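Local coordinates for uncharacterized protein with cystatin-like fold (PDB 3G16) that is of unknown function but carries a SnoaL-like domain of the NTF2 clan, built on a cystatin-like fold, and forms a two-chain assembly, at residues A[14-19]-A[73-78]; A[106-111]-A[118-123]. One frame throughout, in Å; residues are numbered along the deposited sequence. Where two conformers were deposited one is given.

Overall arrangement
Both contacts belong to the SnoaL-like domain and meet at one mixed, curved sheet, their centres about 12 Å apart. Contact 1 comes first along the chain and closes before contact 2 opens: it lays helix 9-24 against strand 71-81, the outermost strand on that side of the sheet within the chain. Contact 2 pairs strands 100-111 and 116-124 as a hairpin deeper in the sheet, about 4 Å from the centre of the chain. The helix bridges the two, since Val15 and Ile16 pack on Phe110 and Tyr19 packs on Ile120. Helix over sheet is the core of this cystatin-like fold, and residues of both contacts also touch the second subunit.

Contact 1 (A[14-19]-A[73-78]); sequences KVIRTY and WTIDAL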
loop_
_atom_site.group_PDB
_atom_site.type_symbol
_atom_site.label_atom_id
_atom_site.label_comp_id
_atom_site.label_asym_id
_atom_site.label_seq_id
_atom_site.Cartn_x
_atom_site.Cartn_y
_atom_site.Cartn_z
ATOM N N LYS A 14 16.813 6.676 5.492
ATOM C CA LYS A 14 17.789 6.047 6.367
ATOM C C LYS A 14 17.115 5.248 7.462
ATOM O O LYS A 14 17.526 4.113 7.752
ATOM C CB LYS A 14 18.770 7.078 6.941
ATOM C CG LYS A 14 19.756 7.557 5.889
ATOM C CD LYS A 14 20.555 8.778 6.324
ATOM C CE LYS A 14 21.255 9.448 5.153
ATOM N NZ LYS A 14 21.628 10.773 5.419
ATOM N N VAL A 15 16.081 5.815 8.100
ATOM C CA VAL A 15 15.380 5.052 9.121
ATOM C C VAL A 15 14.692 3.810 8.549
ATOM O O VAL A 15 14.768 2.710 9.120
ATOM C CB VAL A 15 14.344 5.951 9.813
ATOM C CG1 VAL A 15 13.442 5.170 10.778
ATOM C CG2 VAL A 15 15.054 7.086 10.578
ATOM N N ILE A 16 14.052 3.950 7.393
ATOM C CA ILE A 16 13.373 2.819 6.773
ATOM C C ILE A 16 14.355 1.707 6.410
ATOM O O ILE A 16 14.118 0.523 6.705
ATOM C CB ILE A 16 12.581 3.303 5.561
ATOM C CG1 ILE A 16 11.303 3.999 6.039
ATOM C CG2 ILE A 16 12.276 2.108 4.599
ATOM C CD1 ILE A 16 10.567 4.825 4.933
ATOM N N ARG A 17 15.484 2.070 5.838
ATOM C CA ARG A 17 16.405 1.030 5.447
ATOM C C ARG A 17 17.059 0.357 6.700
ATOM O O ARG A 17 17.360 -0.856 6.695
ATOM C CB ARG A 17 17.479 1.570 4.507
ATOM C CG ARG A 17 16.900 2.011 3.150
ATOM C CD ARG A 17 18.015 2.219 2.099
ATOM N NE ARG A 17 17.463 2.676 0.831
ATOM C CZ ARG A 17 16.898 1.912 -0.109
ATOM N NH1 ARG A 17 16.783 0.575 0.009
ATOM N NH2 ARG A 17 16.448 2.504 -1.209
ATOM N N THR A 18 17.314 1.156 7.744
ATOM C CA THR A 18 17.841 0.599 8.971
ATOM C C THR A 18 16.832 -0.428 9.549
ATOM O O THR A 18 17.172 -1.471 10.058
ATOM C CB THR A 18 18.130 1.673 10.017
ATOM O OG1 THR A 18 19.114 2.569 9.478
ATOM C CG2 THR A 18 18.667 1.052 11.321
ATOM N N TYR A 19 15.548 -0.078 9.491
ATOM C CA TYR A 19 14.477 -0.919 9.984
ATOM C C TYR A 19 14.489 -2.275 9.256
ATOM O O TYR A 19 14.476 -3.314 9.873
ATOM C CB TYR A 19 13.114 -0.196 9.851
ATOM C CG TYR A 19 11.903 -1.072 9.990
ATOM C CD1 TYR A 19 11.699 -1.893 11.105
ATOM C CD2 TYR A 19 10.925 -1.006 9.053
ATOM C CE1 TYR A 19 10.567 -2.686 11.201
ATOM C CE2 TYR A 19 9.779 -1.793 9.142
ATOM C CZ TYR A 19 9.618 -2.641 10.222
ATOM O OH TYR A 19 8.438 -3.387 10.297
ATOM N N TRP A 73 13.056 -9.892 3.932
ATOM C CA TRP A 73 12.294 -8.844 3.294
ATOM C C TRP A 73 13.141 -8.033 2.326
ATOM O O TRP A 73 14.294 -7.725 2.603
ATOM C CB TRP A 73 11.772 -7.893 4.373
ATOM C CG TRP A 73 10.722 -8.435 5.226
ATOM C CD1 TRP A 73 9.381 -8.309 5.000
ATOM C CD2 TRP A 73 10.854 -9.096 6.496
ATOM N NE1 TRP A 73 8.669 -8.907 6.009
ATOM C CE2 TRP A 73 9.547 -9.378 6.959
ATOM C CE3 TRP A 73 11.934 -9.505 7.270
ATOM C CZ2 TRP A 73 9.319 -10.000 8.195
ATOM C CZ3 TRP A 73 11.688 -10.118 8.490
ATOM C CH2 TRP A 73 10.387 -10.358 8.929
ATOM N N THR A 74 12.524 -7.585 1.258
ATOM C CA THR A 74 13.127 -6.668 0.323
ATOM C C THR A 74 12.263 -5.427 0.160
ATOM O O THR A 74 11.013 -5.497 0.205
ATOM C CB THR A 74 13.387 -7.307 -1.048
ATOM O OG1 THR A 74 12.161 -7.724 -1.651
ATOM C CG2 THR A 74 14.318 -8.504 -0.910
ATOM N N ILE A 75 12.924 -4.282 -0.048
ATOM C CA ILE A 75 12.272 -3.026 -0.376
ATOM C C ILE A 75 12.282 -2.973 -1.889
ATOM O O ILE A 75 13.355 -2.898 -2.499
ATOM C CB ILE A 75 13.007 -1.818 0.201
ATOM C CG1 ILE A 75 12.994 -1.842 1.738
ATOM C CG2 ILE A 75 12.432 -0.527 -0.369
ATOM C CD1 ILE A 75 13.795 -0.697 2.413
ATOM N N ASP A 76 11.110 -3.049 -2.493
ATOM C CA ASP A 76 10.984 -3.069 -3.940
ATOM C C ASP A 76 10.691 -1.705 -4.551
ATOM O O ASP A 76 11.036 -1.439 -5.708
ATOM C CB ASP A 76 9.900 -4.062 -4.333
ATOM C CG ASP A 76 10.149 -5.446 -3.765
ATOM O OD1 ASP A 76 11.332 -5.829 -3.571
ATOM O OD2 ASP A 76 9.176 -6.160 -3.539
ATOM N N ALA A 77 10.005 -0.849 -3.813
ATOM C CA ALA A 77 9.763 0.536 -4.233
ATOM C C ALA A 77 9.660 1.347 -2.981
ATOM O O ALA A 77 9.182 0.862 -1.953
ATOM C CB ALA A 77 8.479 0.678 -5.110
ATOM N N LEU A 78 10.090 2.590 -3.031
ATOM C CA LEU A 78 10.106 3.453 -1.865
ATOM C C LEU A 78 9.646 4.844 -2.285
ATOM O O LEU A 78 10.285 5.468 -3.141
ATOM C CB LEU A 78 11.516 3.465 -1.259
ATOM C CG LEU A 78 11.740 4.328 -0.055
ATOM C CD1 LEU A 78 10.692 4.073 1.074
ATOM C CD2 LEU A 78 13.196 4.078 0.405
#
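Ile16 and Arg17 of the helix meet Ile75 and Leu78 of the strand through side chains alone; no hydrogen bond joins 14-19 to 73-78. The axes of the two segments approach to 10.1 Å, their N-to-C directions 147° apart, a separation spanned by side chains in a helix-on-sheet packing of the cystatin-like fold.

The apolar part is a pair of methyl contacts from Ile16. Its CG2, anti to the backbone N, reaches Ile75 CD1 at 3.9 Å, the two side chains crossing at a slant. Its other branch ends in CD1, which lies 3.9 Å from Leu78 CD1, the two side chains running antiparallel past one another. One isoleucine thus touches two strand residues, one with each branch. Ile16 also touches Ala87 and Ile89, so it spans strands 71-81 and 86-95.

The second group comes from Arg17, extended from CG to NE; the guanidinium beyond ends beside the strand. In the conformer given, one of two, Leu78 CD2 sits over one guanidinium face, 4.0 Å from Arg17 NH2, while Ile75 CD1 approaches obliquely, 4.0 Å from Arg17 NH1. This placement is less certain than the Ile16 contacts. Arg17 NE forms a salt bridge with Glu13 within the helix.

Each segment has local side-chain bonds of its own. Thr18 N and Thr18 OG1 reach Lys14 O from opposite faces of its carbonyl plane, and Thr74 OG1 donates to Asp76 OD1 on its syn side. The strand's backbone also pairs with strand 86-95, Asp76 and Ala77 both facing Glu90 in a classic beta bulge, and Asp76 OD2 bonds Thr92.

The chemistry is therefore divided: buried Ile16 supplies the apolar contacts to two partly exposed strand residues, whereas exposed Arg17 borders them, its charge paired with Glu13.

Contact 2 (A[106-111]-A[118-123]); sequences ECVEFD and REIRAF
Glu109 joins Arg118 and Arg121 across an antiparallel beta hairpin, with Arg118 and Glu119 both facing Glu109 in a classic beta bulge. Glu109 O takes Arg118 N at 2.8 Å and, weakly, Glu119 N; Glu109 N donates to Glu119 O. Cys107 and Arg121 exchange two backbone bonds.

The Glu109 carboxylate makes salt bridges to both arginines. Its OE1 accepts Arg118 NE at 2.9 Å on the anti side and Arg118 NH2 from above the carboxylate plane; both nitrogens come from the same face. Glu109 OE2 accepts Arg121 NH1 at 3.0 Å, also from above. That NH1 additionally binds Glu119 OE2 at 2.8 Å, so it probably eases the repulsion between the two stacked carboxylates. Arg145 forms a further salt bridge with Glu119, and Arg121 NE pairs with Glu90 of the second subunit. An alanine at Glu109 would probably leave Arg118 without its carboxylate mate and Arg121 NH1 with Glu119 as its remaining carboxylate in the hairpin.

On the opposite face, Ile120 CG2 abuts Glu106 CD at 3.5 Å, and Glu106 OE2 binds Tyr20. Water 2 links Arg121 NH2 to Glu109 OE2, and water 3 Arg118 NH1 to Asp111 OD1. Water 1 donates to both Glu109 OE1, at 2.7 Å, and Glu119 OE1.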
loop_
_atom_site.group_PDB
_atom_site.type_symbol
_atom_site.label_atom_id
_atom_site.label_comp_id
_atom_site.label_asym_id
_atom_site.label_seq_id
_atom_site.Cartn_x
_atom_site.Cartn_y
_atom_site.Cartn_z
ATOM N N GLU A 106 3.013 -0.859 2.134
ATOM C CA GLU A 106 2.632 -0.291 3.420
ATOM C C GLU A 106 2.833 1.197 3.469
ATOM O O GLU A 106 3.717 1.741 2.808
ATOM C CB GLU A 106 3.361 -0.960 4.553
ATOM C CG GLU A 106 4.893 -0.778 4.552
ATOM C CD GLU A 106 5.598 -1.804 5.453
ATOM O OE1 GLU A 106 5.008 -2.819 5.792
ATOM O OE2 GLU A 106 6.798 -1.575 5.745
ATOM N N CYS A 107 1.966 1.859 4.246
ATOM C CA CYS A 107 2.088 3.291 4.520
ATOM C C CYS A 107 2.829 3.451 5.814
ATOM O O CYS A 107 2.552 2.715 6.789
ATOM C CB CYS A 107 0.725 3.911 4.653
ATOM S SG CYS A 107 -0.204 3.894 3.068
ATOM N N VAL A 108 3.771 4.399 5.851
ATOM C CA VAL A 108 4.598 4.643 7.021
ATOM C C VAL A 108 4.458 6.079 7.427
ATOM O O VAL A 108 4.694 6.987 6.595
ATOM C CB VAL A 108 6.076 4.333 6.683
ATOM C CG1 VAL A 108 6.999 4.588 7.868
ATOM C CG2 VAL A 108 6.255 2.897 6.195
ATOM N N GLU A 109 4.061 6.339 8.673
ATOM C CA GLU A 109 4.030 7.682 9.205
ATOM C C GLU A 109 5.224 7.914 10.099
ATOM O O GLU A 109 5.535 7.094 10.940
ATOM C CB GLU A 109 2.783 7.938 10.044
ATOM C CG GLU A 109 1.467 7.776 9.310
ATOM C CD GLU A 109 0.278 8.220 10.113
ATOM O OE1 GLU A 109 0.405 8.520 11.307
ATOM O OE2 GLU A 109 -0.821 8.198 9.493
ATOM N N PHE A 110 5.866 9.082 9.933
ATOM C CA PHE A 110 6.904 9.521 10.833
ATOM C C PHE A 110 6.377 10.464 11.886
ATOM O O PHE A 110 5.456 11.242 11.661
ATOM C CB PHE A 110 8.030 10.204 10.050
ATOM C CG PHE A 110 8.934 9.223 9.374
ATOM C CD1 PHE A 110 8.559 8.646 8.151
ATOM C CD2 PHE A 110 10.115 8.825 9.938
ATOM C CE1 PHE A 110 9.379 7.724 7.548
ATOM C CE2 PHE A 110 10.935 7.907 9.314
ATOM C CZ PHE A 110 10.561 7.358 8.137
ATOM N N ASP A 111 6.992 10.347 13.048
ATOM C CA ASP A 111 6.888 11.350 14.121
ATOM C C ASP A 111 7.932 12.425 13.767
ATOM O O ASP A 111 9.126 12.197 13.889
ATOM C CB ASP A 111 7.215 10.723 15.464
ATOM C CG ASP A 111 7.303 11.714 16.576
ATOM O OD1 ASP A 111 6.395 12.560 16.724
ATOM O OD2 ASP A 111 8.279 11.694 17.309
ATOM N N ARG A 118 6.269 6.209 13.534
ATOM C CA ARG A 118 5.199 6.123 14.555
ATOM C C ARG A 118 4.116 5.122 14.205
ATOM O O ARG A 118 3.421 4.666 15.082
ATOM C CB ARG A 118 4.585 7.505 14.852
ATOM C CG ARG A 118 3.723 8.039 13.789
ATOM C CD ARG A 118 3.141 9.384 14.191
ATOM N NE ARG A 118 2.189 9.856 13.222
ATOM C CZ ARG A 118 1.720 11.084 13.208
ATOM N NH1 ARG A 118 2.133 11.987 14.103
ATOM N NH2 ARG A 118 0.839 11.429 12.295
ATOM N N GLU A 119 3.976 4.777 12.939
ATOM C CA GLU A 119 2.919 3.858 12.530
ATOM C C GLU A 119 3.227 3.270 11.181
ATOM O O GLU A 119 3.748 3.961 10.309
ATOM C CB GLU A 119 1.601 4.626 12.436
ATOM C CG GLU A 119 0.385 3.771 12.137
ATOM C CD GLU A 119 -0.900 4.553 12.236
ATOM O OE1 GLU A 119 -1.270 4.937 13.377
ATOM O OE2 GLU A 119 -1.510 4.838 11.199
ATOM N N ILE A 120 2.847 1.998 11.005
ATOM C CA ILE A 120 2.943 1.308 9.705
ATOM C C ILE A 120 1.601 0.621 9.466
ATOM O O ILE A 120 1.055 -0.002 10.401
ATOM C CB ILE A 120 4.101 0.292 9.615
ATOM C CG1 ILE A 120 5.436 0.973 9.942
ATOM C CG2 ILE A 120 4.094 -0.390 8.242
ATOM C CD1 ILE A 120 6.623 0.026 9.946
ATOM N N ARG A 121 1.040 0.776 8.274
ATOM C CA ARG A 121 -0.230 0.126 7.879
ATOM C C ARG A 121 0.086 -0.700 6.648
ATOM O O ARG A 121 0.388 -0.130 5.604
ATOM C CB ARG A 121 -1.292 1.177 7.606
ATOM C CG ARG A 121 -1.590 2.079 8.799
ATOM C CD ARG A 121 -2.800 2.958 8.582
ATOM N NE ARG A 121 -2.729 3.848 7.440
ATOM C CZ ARG A 121 -2.076 5.009 7.435
ATOM N NH1 ARG A 121 -1.398 5.432 8.488
ATOM N NH2 ARG A 121 -2.117 5.777 6.360
ATOM N N ALA A 122 -0.028 -2.037 6.769
ATOM C CA ALA A 122 0.358 -2.926 5.667
ATOM C C ALA A 122 -0.823 -3.597 4.977
ATOM O O ALA A 122 -1.829 -3.948 5.604
ATOM C CB ALA A 122 1.304 -4.021 6.164
ATOM N N PHE A 123 -0.651 -3.754 3.670
ATOM C CA PHE A 123 -1.647 -4.295 2.734
ATOM C C PHE A 123 -0.959 -5.360 1.913
ATOM O O PHE A 123 0.259 -5.285 1.700
ATOM C CB PHE A 123 -2.176 -3.196 1.832
ATOM C CG PHE A 123 -2.737 -2.038 2.617
ATOM C CD1 PHE A 123 -4.043 -2.016 3.031
ATOM C CD2 PHE A 123 -1.920 -1.006 3.026
ATOM C CE1 PHE A 123 -4.561 -0.967 3.802
ATOM C CE2 PHE A 123 -2.413 0.054 3.798
ATOM C CZ PHE A 123 -3.727 0.062 4.166
HETATM O O HOH W 1 -0.634 7.656 13.693
HETATM O O HOH W 2 -1.333 8.575 6.991
HETATM O O HOH W 3 3.697 11.662 16.540
#